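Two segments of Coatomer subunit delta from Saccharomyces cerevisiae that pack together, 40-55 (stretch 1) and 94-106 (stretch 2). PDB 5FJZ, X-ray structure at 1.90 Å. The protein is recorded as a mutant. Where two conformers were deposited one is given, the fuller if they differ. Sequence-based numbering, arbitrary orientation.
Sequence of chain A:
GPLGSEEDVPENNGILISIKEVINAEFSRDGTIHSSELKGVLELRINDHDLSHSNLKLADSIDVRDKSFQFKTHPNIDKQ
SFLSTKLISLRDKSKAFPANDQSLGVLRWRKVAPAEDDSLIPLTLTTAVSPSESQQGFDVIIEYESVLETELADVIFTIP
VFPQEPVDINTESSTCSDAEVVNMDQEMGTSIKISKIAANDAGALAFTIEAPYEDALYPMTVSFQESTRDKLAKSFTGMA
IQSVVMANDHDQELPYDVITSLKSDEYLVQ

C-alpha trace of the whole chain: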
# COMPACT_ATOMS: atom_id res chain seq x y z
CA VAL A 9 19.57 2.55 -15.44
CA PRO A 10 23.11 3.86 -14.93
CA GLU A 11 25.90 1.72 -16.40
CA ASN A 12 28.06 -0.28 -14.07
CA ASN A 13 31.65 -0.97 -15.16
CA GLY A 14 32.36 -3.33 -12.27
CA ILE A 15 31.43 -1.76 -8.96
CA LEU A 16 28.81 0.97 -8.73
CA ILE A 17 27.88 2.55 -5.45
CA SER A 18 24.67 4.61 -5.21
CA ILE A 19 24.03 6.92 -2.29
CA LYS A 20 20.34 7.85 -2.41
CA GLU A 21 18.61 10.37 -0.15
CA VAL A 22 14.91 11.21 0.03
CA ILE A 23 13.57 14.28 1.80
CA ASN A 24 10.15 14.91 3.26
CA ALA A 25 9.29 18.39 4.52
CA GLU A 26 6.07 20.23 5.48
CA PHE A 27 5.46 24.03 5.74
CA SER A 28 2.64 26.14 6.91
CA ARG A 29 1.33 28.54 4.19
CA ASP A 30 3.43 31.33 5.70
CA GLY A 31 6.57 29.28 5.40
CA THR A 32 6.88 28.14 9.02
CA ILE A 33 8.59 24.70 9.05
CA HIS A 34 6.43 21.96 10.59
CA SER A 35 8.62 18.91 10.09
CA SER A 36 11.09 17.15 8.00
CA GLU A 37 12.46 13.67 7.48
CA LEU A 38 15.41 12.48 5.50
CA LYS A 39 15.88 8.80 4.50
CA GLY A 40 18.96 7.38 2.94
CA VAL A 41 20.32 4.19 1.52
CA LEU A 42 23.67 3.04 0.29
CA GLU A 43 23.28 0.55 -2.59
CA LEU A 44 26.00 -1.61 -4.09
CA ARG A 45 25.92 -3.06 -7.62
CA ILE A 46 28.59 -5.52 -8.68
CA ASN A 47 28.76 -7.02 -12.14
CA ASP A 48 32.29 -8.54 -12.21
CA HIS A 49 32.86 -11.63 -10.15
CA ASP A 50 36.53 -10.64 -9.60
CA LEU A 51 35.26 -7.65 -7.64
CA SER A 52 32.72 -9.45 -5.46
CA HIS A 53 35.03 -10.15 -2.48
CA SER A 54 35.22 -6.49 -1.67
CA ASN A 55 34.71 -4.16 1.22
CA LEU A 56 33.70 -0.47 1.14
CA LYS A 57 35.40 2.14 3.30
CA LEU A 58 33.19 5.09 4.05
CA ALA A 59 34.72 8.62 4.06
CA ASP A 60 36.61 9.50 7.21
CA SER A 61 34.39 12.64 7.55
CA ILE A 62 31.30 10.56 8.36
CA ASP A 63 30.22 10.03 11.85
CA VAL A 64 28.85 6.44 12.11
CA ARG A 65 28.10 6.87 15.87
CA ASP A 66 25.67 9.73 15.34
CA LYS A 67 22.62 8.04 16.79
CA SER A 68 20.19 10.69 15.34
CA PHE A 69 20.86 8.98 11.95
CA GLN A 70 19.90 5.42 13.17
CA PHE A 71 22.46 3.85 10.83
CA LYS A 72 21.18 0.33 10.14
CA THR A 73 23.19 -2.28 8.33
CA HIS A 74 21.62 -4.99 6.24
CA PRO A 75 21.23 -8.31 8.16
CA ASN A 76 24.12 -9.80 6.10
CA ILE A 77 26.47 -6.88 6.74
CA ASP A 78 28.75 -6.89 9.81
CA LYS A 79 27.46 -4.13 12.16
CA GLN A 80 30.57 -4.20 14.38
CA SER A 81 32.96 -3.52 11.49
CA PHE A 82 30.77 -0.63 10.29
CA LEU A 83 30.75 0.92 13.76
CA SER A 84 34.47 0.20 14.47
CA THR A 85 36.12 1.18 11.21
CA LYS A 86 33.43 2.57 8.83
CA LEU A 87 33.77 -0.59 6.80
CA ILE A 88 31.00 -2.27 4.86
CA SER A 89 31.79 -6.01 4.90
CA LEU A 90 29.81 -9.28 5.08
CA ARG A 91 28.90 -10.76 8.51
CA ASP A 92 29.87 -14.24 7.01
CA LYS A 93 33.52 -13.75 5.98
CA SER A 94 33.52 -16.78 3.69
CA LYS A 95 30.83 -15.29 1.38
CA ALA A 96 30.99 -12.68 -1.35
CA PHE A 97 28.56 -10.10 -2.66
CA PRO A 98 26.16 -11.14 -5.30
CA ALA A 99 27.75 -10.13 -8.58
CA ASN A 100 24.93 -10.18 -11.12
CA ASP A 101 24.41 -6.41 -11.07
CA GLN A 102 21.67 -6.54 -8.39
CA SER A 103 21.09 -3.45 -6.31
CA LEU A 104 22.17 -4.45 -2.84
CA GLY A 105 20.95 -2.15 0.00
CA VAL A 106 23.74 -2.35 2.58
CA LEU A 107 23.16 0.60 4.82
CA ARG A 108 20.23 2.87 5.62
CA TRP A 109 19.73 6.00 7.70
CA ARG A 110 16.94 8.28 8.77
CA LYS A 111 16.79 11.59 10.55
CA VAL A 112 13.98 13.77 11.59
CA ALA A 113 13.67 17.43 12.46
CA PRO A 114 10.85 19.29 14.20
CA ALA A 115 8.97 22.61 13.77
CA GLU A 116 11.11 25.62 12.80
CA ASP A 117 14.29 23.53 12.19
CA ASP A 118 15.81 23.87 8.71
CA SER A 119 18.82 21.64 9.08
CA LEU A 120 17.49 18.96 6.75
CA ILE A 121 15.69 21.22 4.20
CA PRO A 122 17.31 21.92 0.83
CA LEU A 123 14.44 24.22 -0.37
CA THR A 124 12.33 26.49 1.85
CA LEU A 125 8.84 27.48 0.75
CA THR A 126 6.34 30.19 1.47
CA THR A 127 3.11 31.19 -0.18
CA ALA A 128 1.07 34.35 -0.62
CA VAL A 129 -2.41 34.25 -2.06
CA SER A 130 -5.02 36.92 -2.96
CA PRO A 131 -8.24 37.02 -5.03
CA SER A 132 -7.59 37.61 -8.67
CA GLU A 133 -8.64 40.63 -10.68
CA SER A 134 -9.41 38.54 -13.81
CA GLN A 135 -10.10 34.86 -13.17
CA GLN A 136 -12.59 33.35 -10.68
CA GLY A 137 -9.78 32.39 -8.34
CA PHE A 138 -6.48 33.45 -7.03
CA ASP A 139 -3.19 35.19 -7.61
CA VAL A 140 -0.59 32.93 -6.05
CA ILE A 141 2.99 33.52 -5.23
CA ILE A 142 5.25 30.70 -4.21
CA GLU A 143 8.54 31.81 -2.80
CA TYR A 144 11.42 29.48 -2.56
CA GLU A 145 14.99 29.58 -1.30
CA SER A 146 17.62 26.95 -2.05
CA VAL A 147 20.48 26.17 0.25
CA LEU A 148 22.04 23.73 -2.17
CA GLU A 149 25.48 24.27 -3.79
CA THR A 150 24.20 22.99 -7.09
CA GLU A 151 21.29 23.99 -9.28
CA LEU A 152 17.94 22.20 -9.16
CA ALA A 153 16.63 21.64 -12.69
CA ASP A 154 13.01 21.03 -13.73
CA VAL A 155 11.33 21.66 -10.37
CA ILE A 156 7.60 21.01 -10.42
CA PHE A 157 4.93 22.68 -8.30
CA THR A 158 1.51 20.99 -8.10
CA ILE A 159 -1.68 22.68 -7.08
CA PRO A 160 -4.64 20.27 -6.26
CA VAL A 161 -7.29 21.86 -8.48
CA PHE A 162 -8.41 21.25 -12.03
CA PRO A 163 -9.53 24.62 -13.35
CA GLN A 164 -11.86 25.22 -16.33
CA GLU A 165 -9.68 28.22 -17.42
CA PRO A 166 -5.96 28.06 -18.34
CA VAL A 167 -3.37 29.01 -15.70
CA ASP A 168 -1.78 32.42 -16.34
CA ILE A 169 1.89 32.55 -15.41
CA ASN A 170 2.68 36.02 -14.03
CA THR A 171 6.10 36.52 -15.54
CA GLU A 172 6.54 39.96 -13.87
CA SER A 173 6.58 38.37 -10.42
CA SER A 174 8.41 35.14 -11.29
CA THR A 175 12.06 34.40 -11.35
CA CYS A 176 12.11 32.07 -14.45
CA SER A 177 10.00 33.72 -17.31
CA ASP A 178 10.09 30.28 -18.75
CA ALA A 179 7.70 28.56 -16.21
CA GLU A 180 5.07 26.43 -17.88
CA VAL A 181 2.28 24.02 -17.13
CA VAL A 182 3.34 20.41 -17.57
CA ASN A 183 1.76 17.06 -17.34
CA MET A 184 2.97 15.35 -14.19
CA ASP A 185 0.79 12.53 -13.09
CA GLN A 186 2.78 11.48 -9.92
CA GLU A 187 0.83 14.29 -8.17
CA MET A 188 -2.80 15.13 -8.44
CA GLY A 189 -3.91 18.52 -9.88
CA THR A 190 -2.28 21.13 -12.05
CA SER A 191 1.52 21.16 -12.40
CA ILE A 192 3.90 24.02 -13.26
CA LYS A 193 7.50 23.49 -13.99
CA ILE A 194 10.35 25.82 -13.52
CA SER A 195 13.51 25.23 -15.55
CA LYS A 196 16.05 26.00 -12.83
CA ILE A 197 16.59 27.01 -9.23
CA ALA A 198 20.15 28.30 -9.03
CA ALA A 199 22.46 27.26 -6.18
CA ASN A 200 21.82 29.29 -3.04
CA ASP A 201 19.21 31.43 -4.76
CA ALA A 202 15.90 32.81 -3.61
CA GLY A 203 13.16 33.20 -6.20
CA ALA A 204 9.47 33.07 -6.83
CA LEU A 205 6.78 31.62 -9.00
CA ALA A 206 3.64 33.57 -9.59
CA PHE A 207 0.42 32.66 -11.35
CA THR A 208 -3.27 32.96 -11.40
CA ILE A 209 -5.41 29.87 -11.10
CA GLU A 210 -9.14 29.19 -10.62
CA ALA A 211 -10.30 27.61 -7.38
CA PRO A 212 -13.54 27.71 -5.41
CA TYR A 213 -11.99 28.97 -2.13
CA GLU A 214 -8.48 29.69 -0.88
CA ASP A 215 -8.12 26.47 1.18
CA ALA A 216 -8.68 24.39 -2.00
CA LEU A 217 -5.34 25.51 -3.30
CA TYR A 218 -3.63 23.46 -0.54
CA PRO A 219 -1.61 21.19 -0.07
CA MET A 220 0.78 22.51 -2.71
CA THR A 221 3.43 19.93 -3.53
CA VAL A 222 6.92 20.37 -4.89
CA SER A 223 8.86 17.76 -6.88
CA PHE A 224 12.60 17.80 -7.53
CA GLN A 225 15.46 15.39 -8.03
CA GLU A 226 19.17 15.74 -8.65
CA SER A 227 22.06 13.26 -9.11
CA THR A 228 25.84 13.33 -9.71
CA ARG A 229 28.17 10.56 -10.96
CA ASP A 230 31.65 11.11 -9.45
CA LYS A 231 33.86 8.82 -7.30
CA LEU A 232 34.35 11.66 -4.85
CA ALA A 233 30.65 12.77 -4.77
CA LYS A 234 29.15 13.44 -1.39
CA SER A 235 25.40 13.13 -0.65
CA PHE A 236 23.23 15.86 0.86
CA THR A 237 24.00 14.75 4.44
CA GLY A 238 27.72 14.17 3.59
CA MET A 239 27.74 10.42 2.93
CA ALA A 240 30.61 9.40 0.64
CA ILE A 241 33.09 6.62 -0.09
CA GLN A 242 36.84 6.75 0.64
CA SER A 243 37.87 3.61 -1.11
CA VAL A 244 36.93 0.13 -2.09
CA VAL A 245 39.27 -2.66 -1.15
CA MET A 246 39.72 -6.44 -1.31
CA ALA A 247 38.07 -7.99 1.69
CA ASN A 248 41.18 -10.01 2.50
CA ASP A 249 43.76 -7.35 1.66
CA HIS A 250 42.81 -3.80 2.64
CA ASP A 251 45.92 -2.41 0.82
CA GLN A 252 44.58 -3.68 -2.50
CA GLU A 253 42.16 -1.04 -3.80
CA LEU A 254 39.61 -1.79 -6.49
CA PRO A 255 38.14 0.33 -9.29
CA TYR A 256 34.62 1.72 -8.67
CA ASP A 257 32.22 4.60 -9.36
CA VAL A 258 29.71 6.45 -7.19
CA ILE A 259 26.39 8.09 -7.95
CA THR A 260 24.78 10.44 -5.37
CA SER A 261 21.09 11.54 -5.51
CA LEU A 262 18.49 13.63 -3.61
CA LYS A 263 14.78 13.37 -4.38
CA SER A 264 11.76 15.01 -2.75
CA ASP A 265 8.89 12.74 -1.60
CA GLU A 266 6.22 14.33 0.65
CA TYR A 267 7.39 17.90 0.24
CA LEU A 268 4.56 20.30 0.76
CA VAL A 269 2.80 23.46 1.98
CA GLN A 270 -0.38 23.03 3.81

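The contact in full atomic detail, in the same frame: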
# COMPACT_ATOMS: atom_id res chain seq x y z
N GLY A 40 17.89 7.70 3.92
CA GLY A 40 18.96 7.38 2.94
C GLY A 40 19.26 5.93 2.82
O GLY A 40 19.02 5.21 3.76
N VAL A 41 19.84 5.54 1.71
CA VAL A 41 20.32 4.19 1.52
C VAL A 41 21.58 4.23 0.74
O VAL A 41 21.75 5.04 -0.22
CB VAL A 41 19.20 3.29 0.84
CG1 VAL A 41 18.94 3.69 -0.60
CG2 VAL A 41 19.65 1.84 0.74
N LEU A 42 22.49 3.29 1.04
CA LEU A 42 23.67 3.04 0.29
C LEU A 42 23.49 1.69 -0.43
O LEU A 42 23.31 0.68 0.21
CB LEU A 42 24.82 2.99 1.28
CG LEU A 42 26.07 3.05 0.44
CD1 LEU A 42 27.21 3.77 1.06
CD2 LEU A 42 26.49 1.66 0.15
N GLU A 43 23.48 1.71 -1.76
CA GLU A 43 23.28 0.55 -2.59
C GLU A 43 24.57 0.21 -3.31
O GLU A 43 25.31 1.10 -3.80
CB GLU A 43 22.21 0.80 -3.63
CG GLU A 43 20.82 0.90 -3.04
CD GLU A 43 19.75 1.16 -4.08
OE1 GLU A 43 20.06 1.35 -5.27
OE2 GLU A 43 18.58 1.19 -3.69
N LEU A 44 24.85 -1.07 -3.39
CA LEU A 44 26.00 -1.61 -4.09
C LEU A 44 25.55 -2.48 -5.26
O LEU A 44 24.69 -3.33 -5.06
CB LEU A 44 26.81 -2.45 -3.04
CG LEU A 44 28.03 -3.20 -3.54
CD1 LEU A 44 29.01 -2.21 -4.11
CD2 LEU A 44 28.63 -4.01 -2.39
N ARG A 45 26.10 -2.24 -6.44
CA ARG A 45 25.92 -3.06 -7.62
C ARG A 45 27.31 -3.58 -8.01
O ARG A 45 28.28 -2.80 -8.20
CB ARG A 45 25.30 -2.33 -8.74
CG ARG A 45 23.81 -2.04 -8.66
CD ARG A 45 23.36 -1.06 -9.73
NE ARG A 45 23.69 -1.48 -11.09
CZ ARG A 45 23.55 -0.74 -12.21
NH1 ARG A 45 23.08 0.48 -12.12
NH2 ARG A 45 23.87 -1.21 -13.40
N ILE A 46 27.40 -4.88 -8.18
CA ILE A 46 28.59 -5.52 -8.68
C ILE A 46 28.31 -6.42 -9.87
O ILE A 46 27.40 -7.24 -9.84
CB ILE A 46 29.29 -6.32 -7.59
CG1 ILE A 46 29.63 -5.38 -6.43
CG2 ILE A 46 30.58 -6.91 -8.13
CD1 ILE A 46 30.24 -6.07 -5.25
N ASN A 47 29.05 -6.23 -10.96
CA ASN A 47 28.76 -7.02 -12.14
C ASN A 47 29.97 -7.76 -12.67
O ASN A 47 29.89 -8.35 -13.73
CB ASN A 47 28.06 -6.18 -13.20
CG ASN A 47 28.97 -5.18 -13.86
OD1 ASN A 47 30.20 -5.10 -13.61
ND2 ASN A 47 28.39 -4.51 -14.80
N ASP A 48 31.04 -7.79 -11.88
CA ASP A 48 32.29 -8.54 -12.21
C ASP A 48 32.65 -9.38 -11.03
O ASP A 48 32.95 -8.88 -9.94
CB ASP A 48 33.37 -7.52 -12.56
CG ASP A 48 34.76 -8.14 -12.85
OD1 ASP A 48 35.01 -9.37 -12.64
OD2 ASP A 48 35.61 -7.33 -13.30
N HIS A 49 32.62 -10.69 -11.21
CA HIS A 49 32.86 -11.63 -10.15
C HIS A 49 34.22 -11.41 -9.42
O HIS A 49 34.37 -11.70 -8.26
CB HIS A 49 32.76 -13.08 -10.71
CG HIS A 49 32.61 -13.20 -12.23
ND1 HIS A 49 31.55 -12.68 -12.96
CD2 HIS A 49 33.37 -13.89 -13.11
CE1 HIS A 49 31.68 -13.02 -14.23
NE2 HIS A 49 32.78 -13.76 -14.35
N ASP A 50 35.21 -10.93 -10.16
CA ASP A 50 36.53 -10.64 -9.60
C ASP A 50 36.48 -9.52 -8.59
O ASP A 50 37.41 -9.36 -7.84
CB ASP A 50 37.51 -10.27 -10.72
CG ASP A 50 37.84 -11.45 -11.61
OD1 ASP A 50 37.75 -12.61 -11.11
OD2 ASP A 50 38.16 -11.23 -12.80
N LEU A 51 35.39 -8.76 -8.56
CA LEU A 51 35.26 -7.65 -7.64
C LEU A 51 34.30 -7.88 -6.45
O LEU A 51 34.02 -6.97 -5.69
CB LEU A 51 34.83 -6.43 -8.47
CG LEU A 51 35.75 -5.99 -9.59
CD1 LEU A 51 35.16 -4.79 -10.33
CD2 LEU A 51 37.14 -5.62 -9.11
N SER A 52 33.80 -9.13 -6.31
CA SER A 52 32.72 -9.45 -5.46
C SER A 52 33.18 -9.71 -4.04
O SER A 52 32.36 -9.69 -3.14
CB SER A 52 31.94 -10.69 -5.98
OG SER A 52 32.72 -11.87 -5.90
N HIS A 53 34.48 -9.93 -3.84
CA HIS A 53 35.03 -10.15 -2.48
C HIS A 53 35.65 -8.87 -1.98
O HIS A 53 36.85 -8.79 -1.77
CB HIS A 53 36.12 -11.24 -2.54
CG HIS A 53 35.57 -12.63 -2.67
ND1 HIS A 53 35.37 -13.24 -3.89
CD2 HIS A 53 35.19 -13.53 -1.73
CE1 HIS A 53 34.88 -14.45 -3.71
NE2 HIS A 53 34.78 -14.66 -2.40
N SER A 54 34.80 -7.85 -1.86
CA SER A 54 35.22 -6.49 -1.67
C SER A 54 34.59 -5.92 -0.43
O SER A 54 33.60 -6.45 0.13
CB SER A 54 34.87 -5.68 -2.91
OG SER A 54 33.50 -5.91 -3.27
N ASN A 55 35.22 -4.88 0.10
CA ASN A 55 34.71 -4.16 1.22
C ASN A 55 34.77 -2.67 0.93
O ASN A 55 35.61 -2.20 0.16
CB ASN A 55 35.52 -4.36 2.51
CG ASN A 55 35.35 -5.74 3.15
OD1 ASN A 55 34.54 -6.62 2.75
ND2 ASN A 55 36.15 -5.95 4.15
N SER A 94 33.26 -15.91 4.81
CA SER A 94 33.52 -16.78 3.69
C SER A 94 32.66 -16.44 2.46
O SER A 94 32.86 -17.04 1.44
CB SER A 94 33.24 -18.25 4.05
OG SER A 94 31.86 -18.53 4.01
N LYS A 95 31.68 -15.54 2.54
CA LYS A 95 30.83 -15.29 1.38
C LYS A 95 31.27 -14.09 0.61
O LYS A 95 32.16 -13.40 1.03
CB LYS A 95 29.39 -15.17 1.85
CG LYS A 95 28.66 -16.49 1.75
CD LYS A 95 27.93 -16.81 3.03
CE LYS A 95 27.08 -18.07 2.89
NZ LYS A 95 27.89 -19.31 2.76
N ALA A 96 30.65 -13.84 -0.53
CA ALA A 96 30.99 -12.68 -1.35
C ALA A 96 29.69 -12.00 -1.73
O ALA A 96 28.60 -12.56 -1.53
CB ALA A 96 31.69 -13.10 -2.59
N PHE A 97 29.78 -10.78 -2.26
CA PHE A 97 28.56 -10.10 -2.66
C PHE A 97 28.00 -10.69 -3.92
O PHE A 97 28.73 -10.97 -4.87
CB PHE A 97 28.83 -8.60 -2.91
CG PHE A 97 29.00 -7.80 -1.65
CD1 PHE A 97 27.94 -7.54 -0.85
CD2 PHE A 97 30.23 -7.32 -1.31
CE1 PHE A 97 28.07 -6.81 0.32
CE2 PHE A 97 30.38 -6.58 -0.16
CZ PHE A 97 29.30 -6.28 0.62
N PRO A 98 26.69 -10.87 -3.98
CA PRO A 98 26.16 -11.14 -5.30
C PRO A 98 26.67 -10.22 -6.40
O PRO A 98 26.63 -9.01 -6.25
CB PRO A 98 24.61 -10.96 -5.09
CG PRO A 98 24.43 -11.21 -3.68
CD PRO A 98 25.64 -10.67 -3.00
N ALA A 99 27.08 -10.80 -7.52
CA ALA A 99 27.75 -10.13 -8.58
C ALA A 99 27.06 -10.28 -9.91
O ALA A 99 27.71 -10.24 -10.94
CB ALA A 99 29.21 -10.65 -8.63
N ASN A 100 25.72 -10.31 -9.89
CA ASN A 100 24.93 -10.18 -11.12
C ASN A 100 24.14 -8.85 -11.20
O ASN A 100 22.97 -8.83 -11.63
CB ASN A 100 24.02 -11.38 -11.27
CG ASN A 100 24.79 -12.68 -11.53
OD1 ASN A 100 25.35 -12.88 -12.58
ND2 ASN A 100 24.78 -13.56 -10.57
N ASP A 101 24.86 -7.76 -10.94
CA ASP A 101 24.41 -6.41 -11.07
C ASP A 101 23.09 -6.13 -10.34
O ASP A 101 22.34 -5.31 -10.77
CB ASP A 101 24.30 -6.01 -12.51
CG ASP A 101 24.71 -4.55 -12.75
OD1 ASP A 101 25.19 -3.89 -11.84
OD2 ASP A 101 24.53 -4.06 -13.88
N GLN A 102 22.85 -6.80 -9.25
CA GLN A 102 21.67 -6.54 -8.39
C GLN A 102 21.94 -5.42 -7.45
O GLN A 102 23.08 -5.27 -6.92
CB GLN A 102 21.28 -7.74 -7.53
CG GLN A 102 21.17 -9.04 -8.30
CD GLN A 102 22.40 -9.93 -8.21
OE1 GLN A 102 23.56 -9.46 -8.15
NE2 GLN A 102 22.17 -11.23 -8.24
N SER A 103 20.92 -4.62 -7.20
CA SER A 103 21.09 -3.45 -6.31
C SER A 103 21.00 -3.97 -4.89
O SER A 103 19.93 -4.45 -4.43
CB SER A 103 20.04 -2.34 -6.53
OG SER A 103 20.15 -1.74 -7.82
N LEU A 104 22.09 -3.90 -4.18
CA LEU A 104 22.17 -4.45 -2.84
C LEU A 104 22.18 -3.31 -1.82
O LEU A 104 23.15 -2.53 -1.76
CB LEU A 104 23.41 -5.28 -2.68
CG LEU A 104 23.68 -6.32 -3.72
CD1 LEU A 104 25.06 -6.93 -3.48
CD2 LEU A 104 22.63 -7.43 -3.76
N GLY A 105 21.07 -3.14 -1.09
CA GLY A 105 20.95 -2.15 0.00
C GLY A 105 21.77 -2.59 1.20
O GLY A 105 21.57 -3.72 1.73
N VAL A 106 22.81 -1.85 1.53
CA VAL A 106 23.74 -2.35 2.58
C VAL A 106 23.64 -1.55 3.85
O VAL A 106 24.03 -2.00 4.92
CB VAL A 106 25.21 -2.50 2.09
CG1 VAL A 106 25.35 -3.60 1.02
CG2 VAL A 106 25.85 -1.20 1.68
O HOH W 1 21.76 0.26 -7.19
O HOH W 2 25.35 -6.67 -7.38

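Strand 40-46 and strand 104-106 of Coatomer subunit delta run antiparallel, their axes 137° apart and 4.5 Å at closest approach, and the contact buries 987 Å² in all. The ladder is short. Leu44 and Leu104 form the hydrogen-bonded pair, Leu44 N to Leu104 O and Leu104 N to Leu44 O both 2.8 Å, and Val106 N reaches Leu42 O at 2.9 Å and is almost perfectly straight. Between these rungs lies the non-hydrogen-bonded pair Glu43 and Gly105, whose CA atoms stand 4.4 Å apart; here Glu43 CA directs its hydrogen to Leu104 O (3.2 Å). Gly105 offers no side chain, and Val41 CG2 comes within 4.3 Å of Gly105 CA on the face that also carries Glu43.

Farther along, regular pairing gives way to a turn of stretch 2 that wraps around Ile46. Ile46 O accepts from Asp101 N at 2.8 Å, while Ala99 CA approaches the same oxygen at 3.2 Å. Where the backbones separate, water 2 fills the gap: it accepts from Ile46 N (2.8 Å) and lies 2.9 Å from Pro98 O and 2.7 Å from Gln102 O.

The main bump on the apolar side is the Phe97 ring. Leu44 CD2 sits over one face, 3.6 Å from the Phe97 ring centroid and nearly on its normal, a CH-pi contact; Ser54 O lies at the ring edge, 3.2 Å from Phe97 CE2. Ile46 CD1 packs against Phe97 CB (3.7 Å), and Ile46 CG2 meets Ala99 CB at 4.0 Å. The small Ala99 methyl is held among Ile46, His49 and Ser52, with Ser52 CB 3.8 Å from Ala99 CB. At the far end of the ladder Leu42 CD2 presses tightly on Val106 CG2 (3.3 Å).

Charge pairing lies on the opposite side of the sheet from Leu44 and Phe97, the side of Glu43. Arg45 lays its guanidinium edge-on to the Asp101 carboxylate, so that two bonds form side by side, Arg45 NE to Asp101 OD1 at 2.9 Å and Arg45 NH2 to Asp101 OD2 at 3.0 Å. The Asp101 CA-to-CB bond points sideways, with phi at 52°, but the carboxylate end comes nearer to stretch 1. Water 1 donates to both Glu43 OE1 (2.8 Å) and Ser103 OG (2.6 Å), linking two side chains across the strands.

The loop after the 3-10 segment adds a second anchor. Phe97 N donates to Ser52 O at 2.9 Å, fixing the backbone beside the ring. Ser52 OG is tied to His49 O (2.9 Å) within its own stretch. The His53 CA-to-CB bond points away, yet its imidazole returns to cover the Ala96 methyl, with Ala96 CB 3.5 Å from the His53 ring centroid.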